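Local coordinates for transcriptional repressor PadR (Bacillus cereus, PDB 6JYI), which probably binds DNA as a dimeric PadR-like transcription factor, presumably a repressor, at residues G15-Q19 against K20-G24; K28-F31 against E32-T36; I152-D155 against V156-S160. One frame throughout, in Å; residues are numbered along the deposited sequence.

Contact 1 of 3, residues G15-Q19 against K20-G24; sequences GLLMQ and KELSG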
loop_
_atom_site.group_PDB
_atom_site.type_symbol
_atom_site.label_atom_id
_atom_site.label_comp_id
_atom_site.label_asym_id
_atom_site.label_seq_id
_atom_site.Cartn_x
_atom_site.Cartn_y
_atom_site.Cartn_z
ATOM N N GLY A 15 17.539 6.957 -4.806
ATOM C CA GLY A 15 18.104 5.867 -4.035
ATOM C C GLY A 15 18.637 4.714 -4.832
ATOM O O GLY A 15 19.701 4.155 -4.515
ATOM N N LEU A 16 17.928 4.329 -5.871
ATOM C CA LEU A 16 18.399 3.251 -6.725
ATOM C C LEU A 16 19.747 3.588 -7.361
ATOM O O LEU A 16 20.696 2.785 -7.337
ATOM C CB LEU A 16 17.360 2.975 -7.809
ATOM C CG LEU A 16 16.159 2.130 -7.396
ATOM C CD1 LEU A 16 15.172 2.008 -8.604
ATOM C CD2 LEU A 16 16.609 0.742 -6.907
ATOM N N LEU A 17 19.862 4.830 -7.821
ATOM C CA LEU A 17 21.077 5.309 -8.487
ATOM C C LEU A 17 22.268 5.531 -7.536
ATOM O O LEU A 17 23.405 5.554 -7.968
ATOM C CB LEU A 17 20.752 6.575 -9.298
ATOM C CG LEU A 17 19.797 6.352 -10.463
ATOM C CD1 LEU A 17 19.410 7.683 -11.181
ATOM C CD2 LEU A 17 20.406 5.368 -11.460
HETATM N N MSE A 18 21.994 5.630 -6.245
HETATM C CA MSE A 18 23.045 5.727 -5.226
HETATM C C MSE A 18 24.131 4.648 -5.311
HETATM O O MSE A 18 25.297 4.969 -5.196
HETATM C CB MSE A 18 22.439 5.761 -3.802
HETATM C CG MSE A 18 21.783 7.034 -3.476
HETATM SE SE MSE A 18 23.079 8.486 -3.218
HETATM C CE MSE A 18 24.024 7.813 -1.678
ATOM N N GLN A 19 23.784 3.388 -5.541
ATOM C CA GLN A 19 24.853 2.369 -5.679
ATOM C C GLN A 19 25.620 2.435 -6.985
ATOM O O GLN A 19 26.863 2.427 -7.000
ATOM C CB GLN A 19 24.300 0.964 -5.568
ATOM C CG GLN A 19 25.382 -0.064 -5.705
ATOM C CD GLN A 19 25.023 -1.377 -5.064
ATOM O OE1 GLN A 19 24.827 -1.457 -3.845
ATOM N NE2 GLN A 19 24.950 -2.430 -5.879
ATOM N N LYS A 20 24.891 2.404 -8.100
ATOM C CA LYS A 20 25.553 2.615 -9.380
ATOM C C LYS A 20 24.602 3.052 -10.457
ATOM O O LYS A 20 23.376 2.977 -10.297
ATOM C CB LYS A 20 26.350 1.382 -9.827
ATOM C CG LYS A 20 25.511 0.310 -10.507
ATOM C CD LYS A 20 26.265 -1.006 -10.603
ATOM C CE LYS A 20 25.292 -2.179 -10.725
ATOM N NZ LYS A 20 24.455 -2.314 -9.483
ATOM N N GLU A 21 25.203 3.549 -11.526
ATOM C CA GLU A 21 24.487 3.945 -12.687
ATOM C C GLU A 21 23.632 2.773 -13.162
ATOM O O GLU A 21 24.027 1.613 -13.062
ATOM C CB GLU A 21 25.433 4.466 -13.789
ATOM C CG GLU A 21 26.457 3.454 -14.429
ATOM C CD GLU A 21 27.784 3.328 -13.666
ATOM O OE1 GLU A 21 27.858 3.754 -12.481
ATOM O OE2 GLU A 21 28.748 2.753 -14.243
ATOM N N LEU A 22 22.452 3.104 -13.657
ATOM C CA LEU A 22 21.523 2.131 -14.196
ATOM C C LEU A 22 20.916 2.669 -15.478
ATOM O O LEU A 22 20.731 3.865 -15.602
ATOM C CB LEU A 22 20.416 1.901 -13.176
ATOM C CG LEU A 22 20.824 1.198 -11.870
ATOM C CD1 LEU A 22 19.638 1.276 -10.873
ATOM C CD2 LEU A 22 21.183 -0.229 -12.165
ATOM N N SER A 23 20.660 1.778 -16.439
ATOM C CA SER A 23 19.866 2.126 -17.602
ATOM C C SER A 23 18.398 2.301 -17.199
ATOM O O SER A 23 17.959 1.820 -16.127
ATOM C CB SER A 23 19.954 1.008 -18.638
ATOM O OG SER A 23 19.400 -0.196 -18.117
ATOM N N GLY A 24 17.623 2.929 -18.081
ATOM C CA GLY A 24 16.166 2.965 -17.931
ATOM C C GLY A 24 15.555 1.581 -17.823
ATOM O O GLY A 24 14.660 1.340 -17.000
#
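L22 folds back against L16 and L17 in a local apolar contact at the turn between helix 8-19 and helix 24-35, within the PadR-like region of the chain. Its CB lies 3.9 Å from CD2 of L17, and the two side chains meet at a slant. One branch of L22 serves the other leucine: CD1 comes to 4.2 Å from L16 CB and to 4.0 Å from L16 O. L17 turns its CG away from its own carbonyl carbon, chi1 -65°, and the CD2 methyl at its end then reaches the loop although the side chain does not start out toward it. On the solvent side, Q19 and K20 run side by side in the same direction, their terminal nitrogens close but not bonded, since both are N-H donors; Q19 OE1 is taken by a hydrogen bond from R143. L22 sits between the end of helix 8-19 and I27 of helix 24-35, its backbone hydrogen-bonded to Y75 in strand 72-77, while L17 packs on I77 of that strand. S23 then starts the next helix as its N-cap, with OG hydrogen-bonded to the backbone N of D26. These features are consistent with the turn joining the first two helices of a winged helix-turn-helix domain, as in PadR regulators.

Contact 2 of 3, residues K28-F31 against E32-T36; sequences KIVF and EDVFT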
loop_
_atom_site.group_PDB
_atom_site.type_symbol
_atom_site.label_atom_id
_atom_site.label_comp_id
_atom_site.label_asym_id
_atom_site.label_seq_id
_atom_site.Cartn_x
_atom_site.Cartn_y
_atom_site.Cartn_z
ATOM N N LYS A 28 13.325 0.238 -14.529
ATOM C CA LYS A 28 12.005 -0.336 -14.659
ATOM C C LYS A 28 11.904 -1.765 -14.078
ATOM O O LYS A 28 10.931 -2.114 -13.410
ATOM C CB LYS A 28 11.523 -0.311 -16.116
ATOM C CG LYS A 28 11.012 1.098 -16.522
ATOM C CD LYS A 28 10.667 1.252 -17.992
ATOM C CE LYS A 28 9.537 0.403 -18.417
ATOM N NZ LYS A 28 9.160 0.658 -19.826
ATOM N N ILE A 29 12.884 -2.604 -14.354
ATOM C CA ILE A 29 12.781 -3.990 -13.888
ATOM C C ILE A 29 12.879 -4.009 -12.363
ATOM O O ILE A 29 12.099 -4.698 -11.732
ATOM C CB ILE A 29 13.804 -4.923 -14.541
ATOM C CG1 ILE A 29 13.763 -4.791 -16.075
ATOM C CG2 ILE A 29 13.510 -6.390 -14.157
ATOM C CD1 ILE A 29 12.717 -5.651 -16.803
ATOM N N VAL A 30 13.792 -3.240 -11.766
ATOM C CA VAL A 30 13.882 -3.211 -10.282
ATOM C C VAL A 30 12.565 -2.750 -9.682
ATOM O O VAL A 30 12.091 -3.298 -8.694
ATOM C CB VAL A 30 15.000 -2.331 -9.697
ATOM C CG1 VAL A 30 15.134 -2.676 -8.173
ATOM C CG2 VAL A 30 16.292 -2.647 -10.338
ATOM N N PHE A 31 11.951 -1.762 -10.320
ATOM C CA PHE A 31 10.635 -1.308 -9.905
ATOM C C PHE A 31 9.582 -2.420 -9.946
ATOM O O PHE A 31 8.818 -2.590 -8.991
ATOM C CB PHE A 31 10.142 -0.162 -10.777
ATOM C CG PHE A 31 10.122 1.160 -10.090
ATOM C CD1 PHE A 31 9.002 1.557 -9.409
ATOM C CD2 PHE A 31 11.230 1.982 -10.107
ATOM C CE1 PHE A 31 8.938 2.736 -8.762
ATOM C CE2 PHE A 31 11.193 3.214 -9.454
ATOM C CZ PHE A 31 10.027 3.595 -8.781
ATOM N N GLU A 32 9.526 -3.164 -11.036
ATOM C CA GLU A 32 8.513 -4.193 -11.162
ATOM C C GLU A 32 8.787 -5.354 -10.222
ATOM O O GLU A 32 7.849 -6.001 -9.743
ATOM C CB GLU A 32 8.471 -4.792 -12.563
ATOM C CG GLU A 32 8.254 -3.847 -13.703
ATOM C CD GLU A 32 8.499 -4.539 -15.057
ATOM O OE1 GLU A 32 9.036 -5.681 -15.080
ATOM O OE2 GLU A 32 8.163 -3.930 -16.098
ATOM N N ASP A 33 10.066 -5.652 -10.017
ATOM C CA ASP A 33 10.470 -6.838 -9.266
ATOM C C ASP A 33 10.343 -6.643 -7.750
ATOM O O ASP A 33 9.949 -7.571 -7.034
ATOM C CB ASP A 33 11.946 -7.188 -9.568
ATOM C CG ASP A 33 12.148 -7.919 -10.902
ATOM O OD1 ASP A 33 11.169 -8.324 -11.594
ATOM O OD2 ASP A 33 13.343 -8.093 -11.246
ATOM N N VAL A 34 10.722 -5.453 -7.277
ATOM C CA VAL A 34 10.933 -5.159 -5.867
ATOM C C VAL A 34 9.950 -4.090 -5.391
ATOM O O VAL A 34 9.153 -4.343 -4.480
ATOM C CB VAL A 34 12.375 -4.649 -5.629
ATOM C CG1 VAL A 34 12.532 -4.079 -4.255
ATOM C CG2 VAL A 34 13.401 -5.744 -5.904
ATOM N N PHE A 35 9.960 -2.912 -6.015
ATOM C CA PHE A 35 9.170 -1.774 -5.490
ATOM C C PHE A 35 7.650 -1.881 -5.658
ATOM O O PHE A 35 6.905 -1.228 -4.935
ATOM C CB PHE A 35 9.699 -0.430 -6.020
ATOM C CG PHE A 35 11.033 -0.064 -5.490
ATOM C CD1 PHE A 35 12.180 -0.506 -6.077
ATOM C CD2 PHE A 35 11.164 0.708 -4.376
ATOM C CE1 PHE A 35 13.439 -0.153 -5.572
ATOM C CE2 PHE A 35 12.427 1.025 -3.897
ATOM C CZ PHE A 35 13.544 0.584 -4.510
ATOM N N THR A 36 7.170 -2.704 -6.581
ATOM C CA THR A 36 5.731 -3.015 -6.674
ATOM C C THR A 36 5.188 -3.545 -5.310
ATOM O O THR A 36 3.984 -3.473 -5.040
ATOM C CB THR A 36 5.470 -4.023 -7.831
ATOM O OG1 THR A 36 4.058 -4.272 -8.027
ATOM C CG2 THR A 36 6.128 -5.308 -7.542
#
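The last turns of helix 24-35, part of the helix-turn-helix region of the PadR family, pass here from alpha-helical to wider pi-type hydrogen bonding. E32 N binds K28 O at 3.0 Å, and D33 N binds I29 O at 2.8 Å. V30 O then serves two donors: V34 N at 2.9 Å and, weakly, F35 N at 3.4 Å. T36 N bonds to F31 O, five residues back, at 2.9 Å instead of to E32 O, which completes the widened turn. The side chains sort onto different flanks of the helix. I29 and D33 run alongside each other. D33 OD2 accepts a hydrogen bond from W142 NE1, which probably fixes the rotation of the carboxylate; the CG2 methyl of I29 merely lies beside this oxygen, 3.4 Å from OD2. V30 uses a single branch for two neighbours. With CG1 anti to the backbone N, chi1 -168°, that methyl points along the helix toward V34 CG2 and lies 4.0 Å from F35 CE1. The rings of F31 and F35 meet obliquely, their planes at 34°, while F31 CD1 touches F35 CB at 4.0 Å. Helix 8-19 covers the aromatic side through V12 and L16, whereas from helix 114-142 W142 packs on V30 and Y139 on V34. Y107 of the second subunit meets the F35 ring edge-to-face, and K28 and F31 rest on helix 46-55.

Contact 3 of 3, residues I152-D155 against V156-S160; sequences ISLD and VGIAS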
loop_
_atom_site.group_PDB
_atom_site.type_symbol
_atom_site.label_atom_id
_atom_site.label_comp_id
_atom_site.label_asym_id
_atom_site.label_seq_id
_atom_site.Cartn_x
_atom_site.Cartn_y
_atom_site.Cartn_z
ATOM N N ILE A 152 15.565 -6.688 5.882
ATOM C CA ILE A 152 14.312 -6.390 6.625
ATOM C C ILE A 152 13.145 -6.127 5.659
ATOM O O ILE A 152 12.052 -6.662 5.863
ATOM C CB ILE A 152 14.479 -5.241 7.646
ATOM C CG1 ILE A 152 15.567 -5.599 8.652
ATOM C CG2 ILE A 152 13.120 -4.892 8.371
ATOM C CD1 ILE A 152 15.952 -4.477 9.624
ATOM N N SER A 153 13.365 -5.370 4.591
ATOM C CA SER A 153 12.262 -5.083 3.645
ATOM C C SER A 153 11.690 -6.349 3.060
ATOM O O SER A 153 10.476 -6.508 2.989
ATOM C CB SER A 153 12.643 -4.068 2.525
ATOM O OG SER A 153 13.661 -4.521 1.670
ATOM N N LEU A 154 12.562 -7.273 2.652
ATOM C CA LEU A 154 12.126 -8.573 2.165
ATOM C C LEU A 154 11.367 -9.364 3.200
ATOM O O LEU A 154 10.253 -9.865 2.927
ATOM C CB LEU A 154 13.333 -9.402 1.697
ATOM C CG LEU A 154 13.139 -10.845 1.274
ATOM C CD1 LEU A 154 12.140 -10.938 0.101
ATOM C CD2 LEU A 154 14.527 -11.501 0.937
ATOM N N ASP A 155 11.979 -9.540 4.367
ATOM C CA ASP A 155 11.410 -10.446 5.376
ATOM C C ASP A 155 10.099 -9.899 5.942
ATOM O O ASP A 155 9.200 -10.660 6.256
ATOM C CB ASP A 155 12.381 -10.672 6.509
ATOM C CG ASP A 155 13.605 -11.458 6.073
ATOM O OD1 ASP A 155 13.690 -11.813 4.880
ATOM O OD2 ASP A 155 14.463 -11.708 6.931
ATOM N N VAL A 156 9.993 -8.587 6.074
ATOM C CA VAL A 156 8.725 -8.009 6.534
ATOM C C VAL A 156 7.625 -8.261 5.506
ATOM O O VAL A 156 6.492 -8.693 5.844
ATOM C CB VAL A 156 8.883 -6.529 6.917
ATOM C CG1 VAL A 156 7.540 -5.881 7.265
ATOM C CG2 VAL A 156 9.819 -6.412 8.125
ATOM N N GLY A 157 7.968 -8.085 4.236
ATOM C CA GLY A 157 7.025 -8.335 3.167
ATOM C C GLY A 157 6.531 -9.741 3.101
ATOM O O GLY A 157 5.316 -9.967 3.038
ATOM N N ILE A 158 7.450 -10.700 3.106
ATOM C CA ILE A 158 7.100 -12.097 3.158
ATOM C C ILE A 158 6.295 -12.441 4.441
ATOM O O ILE A 158 5.372 -13.226 4.373
ATOM C CB ILE A 158 8.357 -12.989 3.059
ATOM C CG1 ILE A 158 8.996 -12.811 1.663
ATOM C CG2 ILE A 158 8.046 -14.466 3.359
ATOM C CD1 ILE A 158 10.123 -13.763 1.400
ATOM N N ALA A 159 6.626 -11.841 5.576
ATOM C CA ALA A 159 5.933 -12.153 6.846
ATOM C C ALA A 159 4.481 -11.721 6.715
ATOM O O ALA A 159 3.553 -12.462 7.031
ATOM C CB ALA A 159 6.590 -11.452 8.017
ATOM N N SER A 160 4.295 -10.534 6.157
ATOM C CA SER A 160 2.980 -9.973 6.002
ATOM C C SER A 160 2.126 -10.724 4.975
ATOM O O SER A 160 1.016 -11.137 5.268
ATOM C CB SER A 160 3.128 -8.490 5.647
ATOM O OG SER A 160 1.887 -7.982 5.234
#
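V156 packs against I152 one turn earlier in the long C-terminal helix 148-175, a regular alpha-helical stretch at the dimer interface whose residues from I158 on lie in a predicted coiled coil. Their CG2 methyls meet at 3.6 Å, the side chains lying alongside each other; V156 faces L103 of the second subunit and I152 faces L168 of that subunit. V156 N also closes a 2.8 Å bond to I152 O. G157 N donates to S153 O at 3.2 Å. S153 itself is held through OG by Y139 OH of helix 114-142. I158 follows on the flank facing that helix, its N bonded to L154 O at 2.9 Å. A chi2 of 59° turns CD1 of L154 toward I158, to 3.7 Å from I158 CD1. A159 N bonds to D155 O, and its methyl packs on T167 of the second subunit; the D155 carboxylate forms a salt bridge through OD2 with K171 of the second subunit. At S160 the two subunits meet like with like: OG is hydrogen-bonded to S160 OG of the second subunit, while S160 N donates to V156 O at 2.9 Å.

Overall arrangement
Contacts 1, 2 and 3 follow one another along the chain. Contact 1 lies where helix 8-19 gives way to helix 24-35, and contact 2 on the latter; their centres are 13 Å apart and they touch directly, L16 CD2 lying 3.6 Å from F35 CE1. Both belong to the PadR-like family region. Contact 3 is on helix 148-175, with its centre 16 Å from that of contact 2 and 23 Å from that of contact 1, and it touches neither. Helix 114-142 bridges the gap, since Y139 packs on V34 and also on L154. All three contacts reach the second subunit, so both the probable DNA-binding region and the C-terminal helix take part in the dimer interface.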